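Local coordinates for centrosome-associated zinc finger protein Cp190 (Drosophila melanogaster, PDB 6ER1) that helps organise chromatin domains and insulator boundaries, recruited by insulator DNA-binding proteins, and homodimerises through the N-terminal BTB domain given here, at residues 83-88 with 106-111; 58-63 with 76-81; 48-53 with 92-97; 36-41 with 72-77; 87-92 with 118-123. All coordinates share one frame; numbering follows the deposited sequence. Where two conformers were deposited one is given.

Overall arrangement
All five contacts lie inside the BTB/POZ domain. Contacts 1, 3 and 5 share helix 83-95, which runs through the middle of the fold. Contact 3 is nearest the middle, its centre about 4 Å from that of the chain. Contact 5 shares Phe-92 with it, and their centres are about 9 Å apart; both also touch the second subunit of the homodimer. Contact 1 lies about 9 Å from contact 5, centre to centre, and meets it where Ile-89 packs on Leu-108 and Thr-111. Contact 4 joins two strands of the sheet. Contact 2 shares Ile-76 and Met-77 with it, and Phe-81 leads from there to Thr-111 of contact 1.

Contact 1 (83-88 with 106-111); sequences ADVVVP and GKLLRT
Val-85 on helix 83-95 meets Lys-107, Leu-108 and Thr-111 on helix 105-115, two helices of the BTB/POZ fold. Their short segments cross at -73°, with the axes 10.1 Å apart. Val-85 reaches Thr-111 tip to tip, and its CG1 lies 3.7 Å from Thr-111 OG1. That hydroxyl is already committed: it donates to Lys-107 O at 2.9 Å, on the opposite face of the carbonyl from the Thr-111 N bond. Leu-108 CD2 touches the backbone of the valine, 4.0 Å from Val-85 CA. In this BTB helix pair the buried apolar part is bordered by a salt bridge. Lys-107 CG is anti to the backbone N (chi1 -162°) and the chain beyond it is extended. In this one of its two conformers, NZ reaches Asp-84 OD2 at 2.8 Å, on its syn lone pair. An alanine in place of Asp-84 would probably leave the Lys-107 ammonium without this carboxylate and its end more mobile. Leu-108 also touches Ile-89 and Phe-100, while Val-85 packs on Met-104.

Contact 2 (58-63 with 76-81); sequences TDYFNV and IMPNEF
Tyr-60 and Phe-81 both hold CG anti to the backbone N, with chi1 -173° and -164°, and their rings meet in an aromatic cluster of the BTB domain that also takes in Phe-61. The cluster joins the first turn of helix 60-67 to the loop between strand 74-76 and helix 83-95. Tyr-60 turns its edge to the face of Phe-81 in a T-shaped pair, with ring centroids 4.9 Å apart. Its CE2 sits over the centre of the Phe-81 ring, 3.6 Å above the plane. Phe-61 comes to the edge of the same ring, its CZ 3.6 Å from Phe-81 CE2. These two rings are oblique to each other, with planes at 57°. Phe-81 therefore has one neighbour on a face and another at its rim. An alanine in place of Phe-81 would probably open a gap beside Tyr-60 and Phe-61, where the ring was, and leave both rings less firmly placed. Phe-81 closes a type I turn that starts at Pro-78. Across the contact, Thr-58 forms an ST turn, its OG1 accepting from Tyr-60 N at 3.0 Å. Met-115 of helix 105-115 touches all three rings. The Tyr-60 hydroxyl is hydrogen-bonded to Glu-114. Beside it, Pro-78 CG lies 4.2 Å from Tyr-60 OH.

Contact 3 (48-53 with 92-97); sequences KVHRLV and FMYTGT
The Tyr-94 ring has Val-53 CG1 over the centre of one face, in a CH-pi contact 3.7 Å from the centroid and 6° off the normal. Tyr-94 CG lies anti to the carbonyl carbon (chi1 -78°), and the ring beyond extends toward His-50 and Val-53. His-50 lies at the ring edge, and the two rings meet rim to rim with their planes at 58°. There His-50 ND1 and Tyr-94 OH share a hydrogen bond of 2.6 Å. The same hydroxyl accepts from His-50 N at 2.9 Å. Two bonds thus grip this oxygen, both to His-50, the N-cap residue of helix 51-57. Val-53 CG2 touches Tyr-94 CE2 at 3.8 Å. A water bridges Val-53 O and Met-93 O. His-50 NE2 bonds to Asp-33 O, and Trp-17 of the second subunit donates to Met-93 O. The contact joins the link between strand 46-49 and helix 51-57 to the C-terminal turn of helix 83-95, where Phe-29 of helix 17-31 stacks on the Tyr-94 ring and Leu-25 packs beside it.

Contact 4 (36-41 with 72-77); sequences DLTLQF and DDALIM
Leu-39 and Met-77 meet on the buried face of the sheet, where Leu-39 CD2 lies 3.7 Å from Met-77 CE. Met-77 is bent at both chi2 (-60°) and chi3 (90°), which folds its methyl group back toward the leucine. Leu-37 CD1 touches Leu-75 CD2 at 4.1 Å on this same face. Phe-41 adds its ring to the group, with CE1 4.0 Å from Met-77 CG. Helices 60-67 and 83-95 cover this side, through Phe-61, Leu-64 and Val-86. The two strands themselves are joined by three backbone bonds. Leu-75 N donates to Thr-38 O at 2.8 Å, Gln-40 N to Leu-75 O, and Met-77 N to Gln-40 O. On the other face Gln-40 and Ile-76 run side by side, pointing the same way, with Ile-76 CD1 3.8 Å from Gln-40 NE2. Gln-40 OE1 rests on Ala-74 CB and takes its hydrogen bond from Gln-46. Waters extend the polar margin at both ends. One links Thr-38 N to Asp-73 O, the other Gln-40 O to Met-77 O. This is parallel strand pairing, the two short strands twisted by 38°, and strands 37-40 and 74-76 form the middle of the mixed BTB sheet.

Contact 5 (87-92 with 118-123); sequences VPIVNF and TVLLKL
Phe-92 packs closely against three residues of helix 118-124. Its CG is anti to the backbone N (chi1 169°), and the ring beyond it extends to this helix. Leu-120 CD1 sits over the centre of one face of the ring, in a CH-pi contact 4.2 Å from the centroid. Val-119 CG1 lies at the ring edge, 4.0 Å from Phe-92 CE2. Leu-123 comes tip to tip with the phenylalanine and makes the closest touch, CD2 to Phe-92 CE1 at 3.6 Å. Away from the ring the contact is thinner. Ile-89 contributes by CG1, 3.9 Å from Leu-120 CD2. The helix segments are well separated, with axes 11.7 Å apart and directions at 102°, so side chains alone bridge them. The solvent side is looser: Val-119 and Leu-123 are only partly buried. Trp-17 of the second subunit meets both Phe-92 and Val-119, which brings the dimer interface to this edge. No hydrogen bond crosses between the segments, so the fit of the Phe-92 ring probably sets how the two helices sit.

Contact 1 (83-88 with 106-111)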
# COMPACT_ATOMS: atom_id res chain seq x y z
N ALA A 83 19.32 -8.25 -9.37
CA ALA A 83 19.22 -7.75 -7.99
C ALA A 83 20.07 -6.51 -7.74
O ALA A 83 19.74 -5.69 -6.91
CB ALA A 83 19.54 -8.84 -6.97
N ASP A 84 21.22 -6.38 -8.46
CA ASP A 84 22.04 -5.19 -8.25
C ASP A 84 21.33 -3.83 -8.41
O ASP A 84 21.67 -2.87 -7.76
CB ASP A 84 23.34 -5.20 -9.11
CG ASP A 84 23.11 -5.26 -10.60
OD1 ASP A 84 21.97 -5.59 -11.05
OD2 ASP A 84 24.06 -4.94 -11.34
N VAL A 85 20.38 -3.79 -9.34
CA VAL A 85 19.55 -2.58 -9.52
C VAL A 85 18.16 -2.74 -8.87
O VAL A 85 17.67 -1.74 -8.29
CB VAL A 85 19.43 -2.13 -10.99
CG1 VAL A 85 20.81 -1.77 -11.54
CG2 VAL A 85 18.74 -3.16 -11.86
N VAL A 86 17.62 -3.95 -8.89
CA VAL A 86 16.23 -4.15 -8.41
C VAL A 86 16.15 -3.95 -6.93
O VAL A 86 15.22 -3.29 -6.39
CB VAL A 86 15.63 -5.47 -8.84
CG1 VAL A 86 14.30 -5.75 -8.14
CG2 VAL A 86 15.53 -5.55 -10.36
N VAL A 87 17.09 -4.50 -6.17
CA VAL A 87 16.99 -4.38 -4.71
C VAL A 87 17.07 -2.94 -4.20
O VAL A 87 16.13 -2.53 -3.46
CB VAL A 87 18.02 -5.32 -4.00
CG1 VAL A 87 18.10 -4.99 -2.52
CG2 VAL A 87 17.58 -6.76 -4.23
N PRO A 88 18.00 -2.12 -4.68
CA PRO A 88 18.02 -0.73 -4.21
C PRO A 88 16.75 0.04 -4.70
O PRO A 88 16.27 0.89 -3.93
CB PRO A 88 19.30 -0.12 -4.78
CG PRO A 88 20.04 -1.23 -5.31
CD PRO A 88 19.27 -2.48 -5.36
N GLY A 106 25.57 5.24 -12.61
CA GLY A 106 25.16 5.23 -13.98
C GLY A 106 24.31 4.10 -14.33
O GLY A 106 23.30 4.29 -15.11
N LYS A 107 24.46 2.93 -13.80
CA LYS A 107 23.66 1.81 -14.09
C LYS A 107 22.25 2.09 -13.51
O LYS A 107 21.25 1.71 -14.19
CB LYS A 107 24.24 0.53 -13.44
CG LYS A 107 23.68 -0.73 -14.06
CD LYS A 107 24.35 -2.03 -13.64
CE LYS A 107 23.64 -3.19 -14.32
NZ LYS A 107 24.29 -4.51 -14.07
N LEU A 108 22.17 2.61 -12.32
CA LEU A 108 20.86 2.91 -11.71
C LEU A 108 20.20 3.97 -12.55
O LEU A 108 18.92 3.84 -12.75
CB LEU A 108 21.02 3.34 -10.28
CG LEU A 108 21.36 2.19 -9.33
CD1 LEU A 108 21.89 2.77 -8.01
CD2 LEU A 108 20.12 1.33 -9.04
N LEU A 109 20.86 4.98 -13.03
CA LEU A 109 20.26 6.02 -13.88
C LEU A 109 19.81 5.41 -15.14
O LEU A 109 18.62 5.69 -15.57
CB LEU A 109 21.21 7.16 -14.07
CG LEU A 109 20.78 8.35 -14.83
CD1 LEU A 109 19.43 8.88 -14.35
CD2 LEU A 109 21.80 9.44 -14.83
N ARG A 110 20.53 4.59 -15.85
CA ARG A 110 20.08 3.95 -17.06
C ARG A 110 18.87 3.06 -16.77
O ARG A 110 17.93 3.03 -17.64
CB ARG A 110 21.20 3.19 -17.80
CG ARG A 110 22.24 4.14 -18.38
CD ARG A 110 23.36 3.41 -19.13
NE ARG A 110 24.20 2.55 -18.30
CZ ARG A 110 25.26 3.00 -17.64
NH1 ARG A 110 25.63 4.26 -17.70
NH2 ARG A 110 25.99 2.11 -16.96
N THR A 111 18.81 2.37 -15.67
CA THR A 111 17.71 1.51 -15.33
C THR A 111 16.46 2.45 -15.07
O THR A 111 15.36 2.08 -15.60
CB THR A 111 17.96 0.65 -14.12
OG1 THR A 111 19.09 -0.22 -14.44
CG2 THR A 111 16.86 -0.21 -13.72

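Contact 2 (58-63 with 76-81)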
# COMPACT_ATOMS: atom_id res chain seq x y z
N THR A 58 6.12 3.46 -10.94
CA THR A 58 6.44 3.02 -12.31
C THR A 58 5.36 2.12 -12.88
O THR A 58 4.65 1.47 -12.12
CB THR A 58 7.80 2.28 -12.33
OG1 THR A 58 8.23 2.03 -13.68
CG2 THR A 58 7.74 0.97 -11.53
N ASP A 59 5.29 2.02 -14.20
CA ASP A 59 4.51 0.95 -14.85
C ASP A 59 5.40 -0.19 -15.41
O ASP A 59 4.90 -1.14 -16.01
CB ASP A 59 3.62 1.50 -15.95
CG ASP A 59 2.46 2.29 -15.40
OD1 ASP A 59 1.76 1.70 -14.56
OD2 ASP A 59 2.33 3.47 -15.78
N TYR A 60 6.69 -0.14 -15.13
CA TYR A 60 7.61 -1.13 -15.71
C TYR A 60 7.32 -2.54 -15.23
O TYR A 60 7.39 -3.49 -15.99
CB TYR A 60 9.00 -0.73 -15.41
CG TYR A 60 10.06 -1.57 -16.09
CD1 TYR A 60 10.38 -1.42 -17.44
CD2 TYR A 60 10.79 -2.49 -15.34
CE1 TYR A 60 11.41 -2.17 -18.03
CE2 TYR A 60 11.85 -3.20 -15.89
CZ TYR A 60 12.16 -3.05 -17.22
OH TYR A 60 13.18 -3.83 -17.73
N PHE A 61 7.04 -2.71 -13.93
CA PHE A 61 6.71 -4.04 -13.44
C PHE A 61 5.39 -4.54 -14.06
O PHE A 61 5.28 -5.73 -14.32
CB PHE A 61 6.69 -4.10 -11.93
CG PHE A 61 8.05 -4.01 -11.30
CD1 PHE A 61 8.77 -5.15 -11.08
CD2 PHE A 61 8.61 -2.80 -10.91
CE1 PHE A 61 9.99 -5.09 -10.50
CE2 PHE A 61 9.87 -2.74 -10.34
CZ PHE A 61 10.52 -3.90 -10.13
N ASN A 62 4.44 -3.63 -14.38
CA ASN A 62 3.24 -3.99 -15.11
C ASN A 62 3.60 -4.59 -16.49
O ASN A 62 3.08 -5.62 -16.89
CB ASN A 62 2.23 -2.84 -15.25
CG ASN A 62 1.63 -2.42 -13.92
OD1 ASN A 62 1.34 -3.25 -13.07
ND2 ASN A 62 1.39 -1.12 -13.76
N VAL A 63 4.52 -3.93 -17.17
CA VAL A 63 4.92 -4.44 -18.48
C VAL A 63 5.67 -5.76 -18.39
O VAL A 63 5.46 -6.63 -19.22
CB VAL A 63 5.62 -3.35 -19.36
CG1 VAL A 63 6.77 -3.87 -20.21
CG2 VAL A 63 4.57 -2.74 -20.28
N ILE A 76 9.96 -14.05 -13.89
CA ILE A 76 11.38 -14.18 -14.23
C ILE A 76 11.90 -12.82 -14.73
O ILE A 76 11.49 -12.30 -15.79
CB ILE A 76 11.60 -15.23 -15.31
CG1 ILE A 76 11.08 -16.59 -14.84
CG2 ILE A 76 13.05 -15.27 -15.72
CD1 ILE A 76 11.65 -17.06 -13.51
N MET A 77 12.78 -12.22 -13.95
CA MET A 77 13.30 -10.91 -14.29
C MET A 77 14.19 -10.97 -15.54
O MET A 77 14.93 -11.93 -15.72
CB MET A 77 14.13 -10.36 -13.13
CG MET A 77 13.28 -10.00 -11.92
SD MET A 77 12.01 -8.75 -12.17
CE MET A 77 10.58 -9.68 -12.65
N PRO A 78 14.13 -9.95 -16.39
CA PRO A 78 15.04 -9.89 -17.53
C PRO A 78 16.52 -9.80 -17.15
O PRO A 78 16.87 -9.40 -16.04
CB PRO A 78 14.59 -8.65 -18.29
CG PRO A 78 13.47 -8.06 -17.56
CD PRO A 78 13.22 -8.80 -16.32
N ASN A 79 17.38 -10.17 -18.09
CA ASN A 79 18.83 -10.18 -17.84
C ASN A 79 19.39 -8.84 -17.44
O ASN A 79 20.31 -8.78 -16.61
CB ASN A 79 19.56 -10.69 -19.07
CG ASN A 79 19.29 -12.14 -19.34
OD1 ASN A 79 18.93 -12.90 -18.44
ND2 ASN A 79 19.47 -12.54 -20.58
N GLU A 80 18.80 -7.76 -17.95
CA GLU A 80 19.28 -6.41 -17.62
C GLU A 80 18.71 -5.85 -16.33
O GLU A 80 19.03 -4.71 -16.00
CB GLU A 80 18.99 -5.39 -18.75
CG GLU A 80 17.52 -4.92 -18.94
CD GLU A 80 16.74 -5.82 -19.86
OE1 GLU A 80 17.11 -7.03 -19.99
OE2 GLU A 80 15.76 -5.32 -20.44
N PHE A 81 17.90 -6.63 -15.60
CA PHE A 81 17.16 -6.11 -14.46
C PHE A 81 17.26 -7.11 -13.32
O PHE A 81 16.32 -7.82 -12.97
CB PHE A 81 15.70 -5.86 -14.91
CG PHE A 81 14.88 -4.99 -13.99
CD1 PHE A 81 15.22 -3.68 -13.78
CD2 PHE A 81 13.71 -5.48 -13.42
CE1 PHE A 81 14.42 -2.84 -13.01
CE2 PHE A 81 12.91 -4.64 -12.66
CZ PHE A 81 13.27 -3.33 -12.43

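Contact 3 (48-53 with 92-97)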
# COMPACT_ATOMS: atom_id res chain seq x y z
N LYS A 48 10.07 -10.83 -2.71
CA LYS A 48 8.60 -10.71 -2.66
C LYS A 48 8.18 -9.29 -2.35
O LYS A 48 8.71 -8.70 -1.40
CB LYS A 48 8.02 -11.66 -1.63
CG LYS A 48 8.27 -13.10 -2.04
CD LYS A 48 7.73 -14.16 -1.13
CE LYS A 48 7.99 -15.53 -1.77
NZ LYS A 48 7.47 -16.68 -0.99
N VAL A 49 7.24 -8.76 -3.12
CA VAL A 49 6.90 -7.36 -3.05
C VAL A 49 5.36 -7.22 -3.14
O VAL A 49 4.63 -8.18 -3.36
CB VAL A 49 7.60 -6.58 -4.20
CG1 VAL A 49 9.10 -6.68 -4.11
CG2 VAL A 49 7.13 -7.06 -5.56
N HIS A 50 4.92 -5.98 -3.02
CA HIS A 50 3.51 -5.56 -3.21
C HIS A 50 3.38 -4.84 -4.52
O HIS A 50 3.98 -3.78 -4.70
CB HIS A 50 3.05 -4.66 -2.09
CG HIS A 50 3.21 -5.24 -0.72
ND1 HIS A 50 4.33 -5.00 0.06
CD2 HIS A 50 2.43 -6.09 -0.01
CE1 HIS A 50 4.22 -5.64 1.20
NE2 HIS A 50 3.08 -6.32 1.19
N ARG A 51 2.57 -5.37 -5.43
CA ARG A 51 2.34 -4.77 -6.74
C ARG A 51 1.99 -3.29 -6.65
O ARG A 51 2.53 -2.49 -7.43
CB ARG A 51 1.28 -5.54 -7.48
CG ARG A 51 1.23 -5.30 -8.95
CD ARG A 51 0.16 -6.17 -9.62
NE ARG A 51 0.65 -7.54 -9.80
CZ ARG A 51 0.30 -8.61 -9.09
NH1 ARG A 51 -0.59 -8.53 -8.11
NH2 ARG A 51 0.85 -9.80 -9.38
N LEU A 52 1.10 -2.93 -5.71
CA LEU A 52 0.66 -1.56 -5.62
C LEU A 52 1.77 -0.61 -5.22
O LEU A 52 1.75 0.56 -5.65
CB LEU A 52 -0.54 -1.47 -4.70
CG LEU A 52 -0.46 -1.42 -3.20
CD1 LEU A 52 0.09 -0.08 -2.72
CD2 LEU A 52 -1.82 -1.61 -2.55
N VAL A 53 2.76 -1.10 -4.43
CA VAL A 53 3.85 -0.21 -4.06
C VAL A 53 4.71 0.09 -5.30
O VAL A 53 5.12 1.24 -5.55
CB VAL A 53 4.71 -0.85 -2.95
CG1 VAL A 53 5.91 0.02 -2.66
CG2 VAL A 53 3.87 -0.99 -1.68
N PHE A 92 13.93 1.82 -2.35
CA PHE A 92 13.54 3.22 -2.60
C PHE A 92 12.02 3.34 -2.70
O PHE A 92 11.43 4.25 -2.07
CB PHE A 92 14.21 3.78 -3.85
CG PHE A 92 13.68 5.09 -4.29
CD1 PHE A 92 13.94 6.26 -3.63
CD2 PHE A 92 12.79 5.10 -5.32
CE1 PHE A 92 13.36 7.44 -4.03
CE2 PHE A 92 12.21 6.29 -5.74
CZ PHE A 92 12.51 7.46 -5.11
N MET A 93 11.39 2.43 -3.43
CA MET A 93 9.91 2.55 -3.57
C MET A 93 9.20 2.45 -2.25
O MET A 93 8.16 3.13 -2.03
CB MET A 93 9.38 1.50 -4.51
CG MET A 93 9.83 1.65 -5.91
SD MET A 93 9.47 0.13 -6.81
CE MET A 93 9.47 0.69 -8.36
N TYR A 94 9.72 1.68 -1.30
CA TYR A 94 9.12 1.53 0.04
C TYR A 94 9.45 2.65 1.02
O TYR A 94 8.72 2.87 2.00
CB TYR A 94 9.50 0.20 0.68
CG TYR A 94 8.71 -0.98 0.16
CD1 TYR A 94 9.07 -1.66 -0.98
CD2 TYR A 94 7.53 -1.38 0.80
CE1 TYR A 94 8.32 -2.71 -1.48
CE2 TYR A 94 6.79 -2.43 0.32
CZ TYR A 94 7.16 -3.10 -0.82
OH TYR A 94 6.45 -4.17 -1.29
N THR A 95 10.51 3.39 0.75
CA THR A 95 11.05 4.30 1.76
C THR A 95 11.29 5.74 1.37
O THR A 95 11.29 6.61 2.26
CB THR A 95 12.42 3.80 2.32
OG1 THR A 95 13.40 3.84 1.30
CG2 THR A 95 12.34 2.40 2.89
N GLY A 96 11.50 6.01 0.09
CA GLY A 96 11.98 7.28 -0.39
C GLY A 96 13.46 7.54 -0.35
O GLY A 96 13.90 8.59 -0.79
N THR A 97 14.24 6.56 0.17
CA THR A 97 15.68 6.63 0.25
C THR A 97 16.27 5.63 -0.74
O THR A 97 15.84 4.47 -0.81
CB THR A 97 16.14 6.29 1.67
OG1 THR A 97 15.68 7.26 2.60
CG2 THR A 97 17.64 6.24 1.74
O HOH W 1 6.24 3.48 -4.16

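Contact 4 (36-41 with 72-77)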
# COMPACT_ATOMS: atom_id res chain seq x y z
N ASP A 36 2.20 -9.96 -3.16
CA ASP A 36 1.41 -10.53 -4.25
C ASP A 36 2.14 -10.61 -5.55
O ASP A 36 1.54 -10.94 -6.57
CB ASP A 36 0.10 -9.75 -4.42
CG ASP A 36 0.31 -8.29 -4.64
OD1 ASP A 36 1.45 -7.83 -4.85
OD2 ASP A 36 -0.68 -7.55 -4.59
N LEU A 37 3.46 -10.41 -5.48
CA LEU A 37 4.32 -10.49 -6.66
C LEU A 37 5.69 -11.00 -6.20
O LEU A 37 6.29 -10.41 -5.29
CB LEU A 37 4.44 -9.14 -7.32
CG LEU A 37 5.38 -9.02 -8.52
CD1 LEU A 37 5.09 -10.02 -9.62
CD2 LEU A 37 5.34 -7.61 -9.07
N THR A 38 6.18 -12.08 -6.83
CA THR A 38 7.46 -12.66 -6.51
C THR A 38 8.36 -12.46 -7.71
O THR A 38 8.03 -12.91 -8.82
CB THR A 38 7.32 -14.15 -6.16
OG1 THR A 38 6.45 -14.30 -5.03
CG2 THR A 38 8.67 -14.79 -5.83
N LEU A 39 9.48 -11.76 -7.48
CA LEU A 39 10.47 -11.50 -8.52
C LEU A 39 11.57 -12.53 -8.40
O LEU A 39 12.09 -12.76 -7.31
CB LEU A 39 11.09 -10.12 -8.35
CG LEU A 39 10.10 -8.98 -8.13
CD1 LEU A 39 10.83 -7.69 -7.90
CD2 LEU A 39 9.14 -8.85 -9.29
N GLN A 40 11.93 -13.17 -9.51
CA GLN A 40 12.97 -14.19 -9.51
C GLN A 40 14.17 -13.79 -10.36
O GLN A 40 13.99 -13.45 -11.55
CB GLN A 40 12.40 -15.54 -9.94
CG GLN A 40 13.44 -16.65 -9.83
CD GLN A 40 12.83 -18.02 -9.88
OE1 GLN A 40 11.86 -18.30 -9.20
NE2 GLN A 40 13.42 -18.89 -10.70
N PHE A 41 15.36 -13.89 -9.74
CA PHE A 41 16.62 -13.55 -10.38
C PHE A 41 17.29 -14.76 -11.05
O PHE A 41 16.86 -15.90 -10.85
CB PHE A 41 17.50 -12.81 -9.37
CG PHE A 41 16.86 -11.58 -8.82
CD1 PHE A 41 16.64 -10.50 -9.64
CD2 PHE A 41 16.49 -11.51 -7.50
CE1 PHE A 41 16.04 -9.35 -9.14
CE2 PHE A 41 15.92 -10.37 -6.98
CZ PHE A 41 15.68 -9.27 -7.81
N ASP A 72 6.32 -21.26 -11.52
CA ASP A 72 6.00 -21.56 -10.12
C ASP A 72 5.66 -20.29 -9.31
O ASP A 72 6.22 -20.04 -8.25
CB ASP A 72 7.16 -22.35 -9.49
CG ASP A 72 7.41 -23.68 -10.19
OD1 ASP A 72 6.46 -24.22 -10.80
OD2 ASP A 72 8.54 -24.19 -10.12
N ASP A 73 4.76 -19.48 -9.87
CA ASP A 73 4.24 -18.28 -9.23
C ASP A 73 5.26 -17.14 -9.07
O ASP A 73 5.04 -16.23 -8.27
CB ASP A 73 3.63 -18.66 -7.88
CG ASP A 73 2.51 -17.75 -7.47
OD1 ASP A 73 1.43 -17.83 -8.10
OD2 ASP A 73 2.70 -16.99 -6.50
N ALA A 74 6.34 -17.15 -9.85
CA ALA A 74 7.37 -16.10 -9.78
C ALA A 74 7.61 -15.56 -11.16
O ALA A 74 7.69 -16.31 -12.13
CB ALA A 74 8.67 -16.64 -9.21
N LEU A 75 7.76 -14.24 -11.22
CA LEU A 75 8.05 -13.55 -12.45
C LEU A 75 9.57 -13.57 -12.71
O LEU A 75 10.37 -13.10 -11.89
CB LEU A 75 7.53 -12.13 -12.34
CG LEU A 75 7.64 -11.25 -13.57
CD1 LEU A 75 6.87 -11.85 -14.73
CD2 LEU A 75 7.06 -9.90 -13.21
N ILE A 76 9.96 -14.05 -13.89
CA ILE A 76 11.38 -14.18 -14.23
C ILE A 76 11.90 -12.82 -14.73
O ILE A 76 11.49 -12.30 -15.79
CB ILE A 76 11.60 -15.23 -15.31
CG1 ILE A 76 11.08 -16.59 -14.84
CG2 ILE A 76 13.05 -15.27 -15.72
CD1 ILE A 76 11.65 -17.06 -13.51
N MET A 77 12.78 -12.22 -13.95
CA MET A 77 13.30 -10.91 -14.29
C MET A 77 14.19 -10.97 -15.54
O MET A 77 14.93 -11.93 -15.72
CB MET A 77 14.13 -10.36 -13.13
CG MET A 77 13.28 -10.00 -11.92
SD MET A 77 12.01 -8.75 -12.17
CE MET A 77 10.58 -9.68 -12.65
O HOH W 2 4.33 -13.60 -8.46
O HOH W 3 15.86 -13.54 -13.71

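Contact 5 (87-92 with 118-123)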
# COMPACT_ATOMS: atom_id res chain seq x y z
N VAL A 87 17.09 -4.50 -6.17
CA VAL A 87 16.99 -4.38 -4.71
C VAL A 87 17.07 -2.94 -4.20
O VAL A 87 16.13 -2.53 -3.46
CB VAL A 87 18.02 -5.32 -4.00
CG1 VAL A 87 18.10 -4.99 -2.52
CG2 VAL A 87 17.58 -6.76 -4.23
N PRO A 88 18.00 -2.12 -4.68
CA PRO A 88 18.02 -0.73 -4.21
C PRO A 88 16.75 0.04 -4.70
O PRO A 88 16.27 0.89 -3.93
CB PRO A 88 19.30 -0.12 -4.78
CG PRO A 88 20.04 -1.23 -5.31
CD PRO A 88 19.27 -2.48 -5.36
N ILE A 89 16.35 -0.23 -5.94
CA ILE A 89 15.14 0.50 -6.48
C ILE A 89 13.91 0.12 -5.67
O ILE A 89 13.12 1.02 -5.31
CB ILE A 89 15.03 0.25 -7.95
CG1 ILE A 89 16.15 0.99 -8.67
CG2 ILE A 89 13.67 0.76 -8.47
CD1 ILE A 89 16.27 0.71 -10.13
N VAL A 90 13.69 -1.15 -5.41
CA VAL A 90 12.53 -1.55 -4.61
C VAL A 90 12.61 -0.96 -3.22
O VAL A 90 11.60 -0.48 -2.65
CB VAL A 90 12.36 -3.08 -4.58
CG1 VAL A 90 11.35 -3.54 -3.53
CG2 VAL A 90 11.93 -3.60 -5.93
N ASN A 91 13.78 -0.98 -2.59
CA ASN A 91 13.86 -0.37 -1.28
C ASN A 91 13.52 1.15 -1.29
O ASN A 91 12.87 1.67 -0.35
CB ASN A 91 15.22 -0.61 -0.63
CG ASN A 91 15.46 -2.06 -0.18
OD1 ASN A 91 14.52 -2.77 0.14
ND2 ASN A 91 16.70 -2.45 -0.06
N PHE A 92 13.93 1.82 -2.35
CA PHE A 92 13.54 3.22 -2.60
C PHE A 92 12.02 3.34 -2.70
O PHE A 92 11.43 4.25 -2.07
CB PHE A 92 14.21 3.78 -3.85
CG PHE A 92 13.68 5.09 -4.29
CD1 PHE A 92 13.94 6.26 -3.63
CD2 PHE A 92 12.79 5.10 -5.32
CE1 PHE A 92 13.36 7.44 -4.03
CE2 PHE A 92 12.21 6.29 -5.74
CZ PHE A 92 12.51 7.46 -5.11
N THR A 118 10.08 8.31 -13.19
CA THR A 118 10.32 9.71 -13.08
C THR A 118 10.79 10.17 -11.71
O THR A 118 11.70 11.02 -11.60
CB THR A 118 9.00 10.46 -13.47
OG1 THR A 118 8.60 9.99 -14.77
CG2 THR A 118 9.20 11.96 -13.51
N VAL A 119 10.15 9.65 -10.66
CA VAL A 119 10.50 10.12 -9.33
C VAL A 119 11.98 9.78 -8.98
O VAL A 119 12.63 10.54 -8.31
CB VAL A 119 9.54 9.62 -8.24
CG1 VAL A 119 9.55 8.13 -8.08
CG2 VAL A 119 9.68 10.37 -6.92
N LEU A 120 12.43 8.64 -9.46
CA LEU A 120 13.85 8.23 -9.20
C LEU A 120 14.81 9.01 -10.12
O LEU A 120 15.91 9.40 -9.69
CB LEU A 120 13.97 6.72 -9.39
CG LEU A 120 15.39 6.17 -9.18
CD1 LEU A 120 15.89 6.59 -7.80
CD2 LEU A 120 15.27 4.68 -9.36
N LEU A 121 14.41 9.22 -11.37
CA LEU A 121 15.20 10.10 -12.27
C LEU A 121 15.44 11.47 -11.66
O LEU A 121 16.57 11.98 -11.67
CB LEU A 121 14.48 10.27 -13.62
CG LEU A 121 14.46 8.99 -14.45
CD1 LEU A 121 13.46 8.98 -15.60
CD2 LEU A 121 15.84 8.69 -14.97
N LYS A 122 14.38 12.08 -11.16
CA LYS A 122 14.51 13.38 -10.55
C LYS A 122 15.47 13.34 -9.35
O LYS A 122 16.30 14.24 -9.17
CB LYS A 122 13.10 13.88 -10.15
CG LYS A 122 12.30 14.28 -11.36
CD LYS A 122 10.99 14.94 -10.97
CE LYS A 122 10.13 15.26 -12.18
NZ LYS A 122 8.73 15.49 -11.77
N LEU A 123 15.36 12.30 -8.54
CA LEU A 123 16.27 12.17 -7.40
C LEU A 123 17.75 12.03 -7.84
O LEU A 123 18.63 12.71 -7.30
CB LEU A 123 15.83 11.00 -6.55
CG LEU A 123 16.72 10.72 -5.33
CD1 LEU A 123 16.81 11.92 -4.40
CD2 LEU A 123 16.24 9.49 -4.60